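Local coordinates for protein glutathione S-transferase (Gordonia bronchialis, PDB 4PTS) that probably acts as a glutathione transferase, a two-domain enzyme related to the omega class, at residues B[215-227]-B[314-326]. Numbering follows the deposited sequence.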
loop_
_atom_site.group_PDB
_atom_site.type_symbol
_atom_site.label_atom_id
_atom_site.label_comp_id
_atom_site.label_asym_id
_atom_site.label_seq_id
_atom_site.Cartn_x
_atom_site.Cartn_y
_atom_site.Cartn_z
ATOM N N ARG B 215 22.609 -7.649 8.289
ATOM C CA ARG B 215 23.773 -7.884 7.429
ATOM C C ARG B 215 24.329 -6.610 6.803
ATOM O O ARG B 215 25.533 -6.394 6.817
ATOM C CB ARG B 215 23.391 -8.864 6.329
ATOM C CG ARG B 215 24.553 -9.354 5.512
ATOM C CD ARG B 215 24.039 -10.267 4.403
ATOM N NE ARG B 215 25.102 -10.684 3.494
ATOM C CZ ARG B 215 25.827 -11.782 3.639
ATOM N NH1 ARG B 215 25.593 -12.602 4.643
ATOM N NH2 ARG B 215 26.806 -12.056 2.775
ATOM N N LEU B 216 23.446 -5.764 6.284
ATOM C CA LEU B 216 23.857 -4.577 5.546
ATOM C C LEU B 216 24.077 -3.375 6.436
ATOM O O LEU B 216 24.516 -2.333 5.969
ATOM C CB LEU B 216 22.827 -4.233 4.500
ATOM C CG LEU B 216 22.827 -5.198 3.325
ATOM C CD1 LEU B 216 21.566 -4.942 2.512
ATOM C CD2 LEU B 216 24.051 -5.064 2.437
ATOM N N ALA B 217 23.783 -3.520 7.726
ATOM C CA ALA B 217 24.117 -2.492 8.696
ATOM C C ALA B 217 25.628 -2.559 8.837
ATOM O O ALA B 217 26.313 -1.542 9.036
ATOM C CB ALA B 217 23.431 -2.773 10.019
ATOM N N GLN B 218 26.112 -3.794 8.682
ATOM C CA GLN B 218 27.458 -4.209 8.981
ATOM C C GLN B 218 28.380 -4.136 7.764
ATOM O O GLN B 218 29.540 -4.469 7.875
ATOM C CB GLN B 218 27.350 -5.659 9.495
ATOM C CG GLN B 218 28.614 -6.396 9.874
ATOM C CD GLN B 218 29.217 -5.923 11.185
ATOM O OE1 GLN B 218 29.916 -4.910 11.234
ATOM N NE2 GLN B 218 28.988 -6.684 12.250
ATOM N N GLN B 219 27.897 -3.694 6.610
ATOM C CA GLN B 219 28.591 -3.983 5.354
ATOM C C GLN B 219 27.946 -3.177 4.236
ATOM O O GLN B 219 26.721 -3.060 4.190
ATOM C CB GLN B 219 28.318 -5.461 5.108
ATOM C CG GLN B 219 29.382 -6.306 4.465
ATOM C CD GLN B 219 28.955 -7.777 4.397
ATOM O OE1 GLN B 219 28.365 -8.319 5.330
ATOM N NE2 GLN B 219 29.265 -8.424 3.291
ATOM N N ARG B 220 28.717 -2.623 3.320
ATOM C CA ARG B 220 28.100 -1.785 2.299
ATOM C C ARG B 220 27.269 -2.590 1.306
ATOM O O ARG B 220 26.229 -2.132 0.852
ATOM C CB ARG B 220 29.132 -0.961 1.550
ATOM C CG ARG B 220 28.491 -0.079 0.489
ATOM C CD ARG B 220 29.414 1.003 -0.017
ATOM N NE ARG B 220 28.706 2.033 -0.763
ATOM C CZ ARG B 220 29.293 2.911 -1.561
ATOM N NH1 ARG B 220 30.606 2.889 -1.748
ATOM N NH2 ARG B 220 28.565 3.808 -2.192
ATOM N N TYR B 221 27.762 -3.749 0.907
ATOM C CA TYR B 221 27.068 -4.569 -0.078
ATOM C C TYR B 221 26.856 -5.940 0.506
ATOM O O TYR B 221 27.388 -6.260 1.571
ATOM C CB TYR B 221 27.864 -4.640 -1.393
ATOM C CG TYR B 221 28.171 -3.278 -2.003
ATOM C CD1 TYR B 221 27.183 -2.533 -2.608
ATOM C CD2 TYR B 221 29.469 -2.733 -1.964
ATOM C CE1 TYR B 221 27.456 -1.286 -3.159
ATOM C CE2 TYR B 221 29.754 -1.490 -2.527
ATOM C CZ TYR B 221 28.733 -0.770 -3.128
ATOM O OH TYR B 221 28.966 0.458 -3.706
ATOM N N LEU B 222 26.098 -6.762 -0.213
ATOM C CA LEU B 222 25.722 -8.085 0.276
ATOM C C LEU B 222 26.863 -9.063 0.435
ATOM O O LEU B 222 26.881 -9.813 1.397
ATOM C CB LEU B 222 24.739 -8.733 -0.660
ATOM C CG LEU B 222 23.325 -8.219 -0.527
ATOM C CD1 LEU B 222 22.509 -8.752 -1.698
ATOM C CD2 LEU B 222 22.743 -8.637 0.822
ATOM N N VAL B 223 27.790 -9.081 -0.518
ATOM C CA VAL B 223 28.905 -10.017 -0.482
ATOM C C VAL B 223 30.209 -9.313 -0.745
ATOM O O VAL B 223 30.431 -8.795 -1.828
ATOM C CB VAL B 223 28.746 -11.126 -1.525
ATOM C CG1 VAL B 223 29.994 -11.981 -1.574
ATOM C CG2 VAL B 223 27.540 -11.990 -1.192
ATOM N N GLY B 224 31.057 -9.294 0.262
ATOM C CA GLY B 224 32.353 -8.689 0.148
ATOM C C GLY B 224 32.318 -7.189 -0.014
ATOM O O GLY B 224 31.451 -6.501 0.517
ATOM N N ASP B 225 33.236 -6.722 -0.840
ATOM C CA ASP B 225 33.724 -5.361 -0.871
ATOM C C ASP B 225 33.088 -4.573 -2.042
ATOM O O ASP B 225 33.250 -3.356 -2.183
ATOM C CB ASP B 225 35.252 -5.510 -1.062
ATOM C CG ASP B 225 36.026 -4.209 -0.904
ATOM O OD1 ASP B 225 35.900 -3.551 0.159
ATOM O OD2 ASP B 225 36.791 -3.874 -1.848
ATOM N N THR B 226 32.337 -5.290 -2.867
ATOM C CA THR B 226 31.999 -4.851 -4.213
ATOM C C THR B 226 30.561 -5.178 -4.568
ATOM O O THR B 226 29.918 -6.042 -3.956
ATOM C CB THR B 226 32.882 -5.522 -5.297
ATOM O OG1 THR B 226 32.512 -6.904 -5.486
ATOM C CG2 THR B 226 34.371 -5.417 -4.932
ATOM N N ILE B 227 30.070 -4.503 -5.587
ATOM C CA ILE B 227 28.825 -4.890 -6.176
ATOM C C ILE B 227 29.014 -6.254 -6.834
ATOM O O ILE B 227 30.000 -6.494 -7.516
ATOM C CB ILE B 227 28.352 -3.824 -7.167
ATOM C CG1 ILE B 227 27.844 -2.619 -6.375
ATOM C CG2 ILE B 227 27.244 -4.355 -8.048
ATOM C CD1 ILE B 227 27.722 -1.339 -7.165
ATOM N N HIS B 314 22.416 8.975 1.012
ATOM C CA HIS B 314 22.294 7.696 1.751
ATOM C C HIS B 314 23.409 7.397 2.768
ATOM O O HIS B 314 23.191 6.617 3.692
ATOM C CB HIS B 314 22.205 6.535 0.758
ATOM C CG HIS B 314 23.221 6.601 -0.332
ATOM N ND1 HIS B 314 24.486 6.077 -0.201
ATOM C CD2 HIS B 314 23.164 7.144 -1.569
ATOM C CE1 HIS B 314 25.167 6.287 -1.309
ATOM N NE2 HIS B 314 24.390 6.937 -2.154
ATOM N N HIS B 315 24.589 7.998 2.585
ATOM C CA HIS B 315 25.720 7.872 3.532
ATOM C C HIS B 315 26.217 6.442 3.725
ATOM O O HIS B 315 26.531 6.019 4.845
ATOM C CB HIS B 315 25.370 8.498 4.885
ATOM C CG HIS B 315 24.919 9.907 4.758
ATOM N ND1 HIS B 315 23.587 10.264 4.789
ATOM C CD2 HIS B 315 25.617 11.042 4.509
ATOM C CE1 HIS B 315 23.485 11.567 4.595
ATOM N NE2 HIS B 315 24.702 12.063 4.424
ATOM N N ARG B 316 26.270 5.700 2.629
ATOM C CA ARG B 316 26.734 4.331 2.650
ATOM C C ARG B 316 28.208 4.309 2.330
ATOM O O ARG B 316 28.872 3.313 2.525
ATOM C CB ARG B 316 25.955 3.503 1.643
ATOM C CG ARG B 316 24.474 3.387 1.970
ATOM C CD ARG B 316 24.214 2.419 3.109
ATOM N NE ARG B 316 24.381 1.021 2.707
ATOM C CZ ARG B 316 24.362 0.008 3.561
ATOM N NH1 ARG B 316 24.197 0.227 4.859
ATOM N NH2 ARG B 316 24.518 -1.234 3.131
ATOM N N GLU B 317 28.720 5.434 1.851
ATOM C CA GLU B 317 30.135 5.575 1.515
ATOM C C GLU B 317 30.908 5.464 2.829
ATOM O O GLU B 317 32.007 4.919 2.882
ATOM C CB GLU B 317 30.423 6.921 0.831
ATOM C CG GLU B 317 29.259 7.534 0.036
ATOM C CD GLU B 317 28.367 8.458 0.899
ATOM O OE1 GLU B 317 27.218 8.772 0.486
ATOM O OE2 GLU B 317 28.813 8.884 1.994
ATOM N N GLU B 318 30.290 5.961 3.892
ATOM C CA GLU B 318 30.831 5.884 5.221
ATOM C C GLU B 318 31.094 4.433 5.668
ATOM O O GLU B 318 31.863 4.199 6.588
ATOM C CB GLU B 318 29.910 6.644 6.182
ATOM C CG GLU B 318 28.756 5.853 6.783
ATOM N N LEU B 319 30.493 3.454 4.994
ATOM C CA LEU B 319 30.769 2.023 5.253
ATOM C C LEU B 319 31.930 1.441 4.432
ATOM O O LEU B 319 32.209 0.244 4.504
ATOM C CB LEU B 319 29.505 1.197 5.014
ATOM C CG LEU B 319 28.526 1.240 6.189
ATOM C CD1 LEU B 319 27.084 1.266 5.722
ATOM C CD2 LEU B 319 28.756 0.070 7.142
ATOM N N GLY B 320 32.611 2.290 3.666
ATOM C CA GLY B 320 33.739 1.860 2.842
ATOM C C GLY B 320 33.285 1.232 1.537
ATOM O O GLY B 320 32.361 1.729 0.900
ATOM N N GLY B 321 33.954 0.146 1.135
ATOM C CA GLY B 321 33.678 -0.567 -0.125
ATOM C C GLY B 321 34.189 0.139 -1.379
ATOM O O GLY B 321 34.353 1.359 -1.397
ATOM N N ARG B 322 34.444 -0.631 -2.434
ATOM C CA ARG B 322 34.595 -0.068 -3.772
ATOM C C ARG B 322 33.519 -0.696 -4.667
ATOM O O ARG B 322 33.564 -1.914 -4.908
ATOM C CB ARG B 322 35.985 -0.335 -4.360
ATOM C CG ARG B 322 37.168 -0.127 -3.424
ATOM C CD ARG B 322 38.401 -0.815 -3.996
ATOM N NE ARG B 322 38.257 -2.281 -3.933
ATOM C CZ ARG B 322 38.897 -3.166 -4.708
ATOM N NH1 ARG B 322 39.762 -2.759 -5.643
ATOM N NH2 ARG B 322 38.659 -4.473 -4.547
ATOM N N PRO B 323 32.542 0.123 -5.141
ATOM C CA PRO B 323 31.454 -0.350 -6.005
ATOM C C PRO B 323 31.941 -1.249 -7.136
ATOM O O PRO B 323 31.470 -2.372 -7.292
ATOM C CB PRO B 323 30.858 0.944 -6.578
ATOM C CG PRO B 323 31.206 2.002 -5.617
ATOM C CD PRO B 323 32.403 1.560 -4.829
ATOM N N PHE B 324 32.897 -0.759 -7.904
ATOM C CA PHE B 324 33.333 -1.470 -9.087
ATOM C C PHE B 324 34.644 -2.222 -8.906
ATOM O O PHE B 324 34.965 -3.099 -9.713
ATOM C CB PHE B 324 33.368 -0.499 -10.246
ATOM C CG PHE B 324 32.009 0.013 -10.604
ATOM C CD1 PHE B 324 31.174 -0.742 -11.407
ATOM C CD2 PHE B 324 31.548 1.221 -10.106
ATOM C CE1 PHE B 324 29.911 -0.290 -11.743
ATOM C CE2 PHE B 324 30.279 1.672 -10.426
ATOM C CZ PHE B 324 29.460 0.911 -11.246
ATOM N N GLY B 325 35.387 -1.878 -7.857
ATOM C CA GLY B 325 36.517 -2.679 -7.397
ATOM C C GLY B 325 37.614 -2.810 -8.427
ATOM O O GLY B 325 37.698 -3.829 -9.114
ATOM N N ASP B 326 38.452 -1.780 -8.529
ATOM C CA ASP B 326 39.441 -1.624 -9.625
ATOM C C ASP B 326 38.818 -1.762 -11.045
ATOM O O ASP B 326 39.477 -2.157 -11.984
ATOM C CB ASP B 326 40.810 -2.374 -9.398
ATOM C CG ASP B 326 40.715 -3.928 -9.288
ATOM O OD1 ASP B 326 39.782 -4.553 -9.820
ATOM O OD2 ASP B 326 41.637 -4.539 -8.692
#
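Asp225 and Gly321 approach to 4.9 Å between their CA atoms, and Thr226 and Pro323 do the same. Here the C-terminal tail of the chain runs along the loop that follows helix 195-217 in the all-helical domain of the GST fold. Two backbone hydrogen bonds join the segments, Arg322 N to Asp225 O and Ile227 N to Pro323 O; the second measures 3.1 Å.

A short 3-10 turn, 317-319, precedes this part of the tail. Just before it, Arg316 is buried and reaches back to segment 215-227. Its chain bends at chi2 (-76°) and again at chi3, which turns the guanidinium toward the carbonyls of Leu216 and Arg220. NH1 and NH2 grip Leu216 O end-on, NH1 at 2.8 Å, and the oxygen lies in the guanidinium plane. NH2 also donates a hydrogen bond to Arg220 O, approaching from above that carbonyl plane. A leucine here would remove all three bonds and would probably leave the Leu216 and Arg220 carbonyls without these donors.

Arg220 reaches the other way, over the tail. Its extended chain lays CD against Gly320 O, and NH1 makes a weak hydrogen bond to the same oxygen. Its NH2 forms a stronger contact, a salt bridge with Asp268 of helix 260-270. Glu317 CA covers one guanidinium face and Tyr221 OH the other. The Tyr221 ring is itself held between Arg220 CG and Ile227 CG1, on opposite faces. The Pro323 ring crosses Tyr221 and Ile227 obliquely, with CG and CB at Tyr221 OH and CB 3.9 Å from Ile227 CD1.

At the outer end, Asp225 and Arg322 form a salt bridge, and a long one runs on from Arg322 NH1 to Asp326 OD2. The carboxylate and guanidinium planes of the first pair are 30° apart. Arg322 NE meets Asp225 OD2 at 3.0 Å, nearly along its C-O axis.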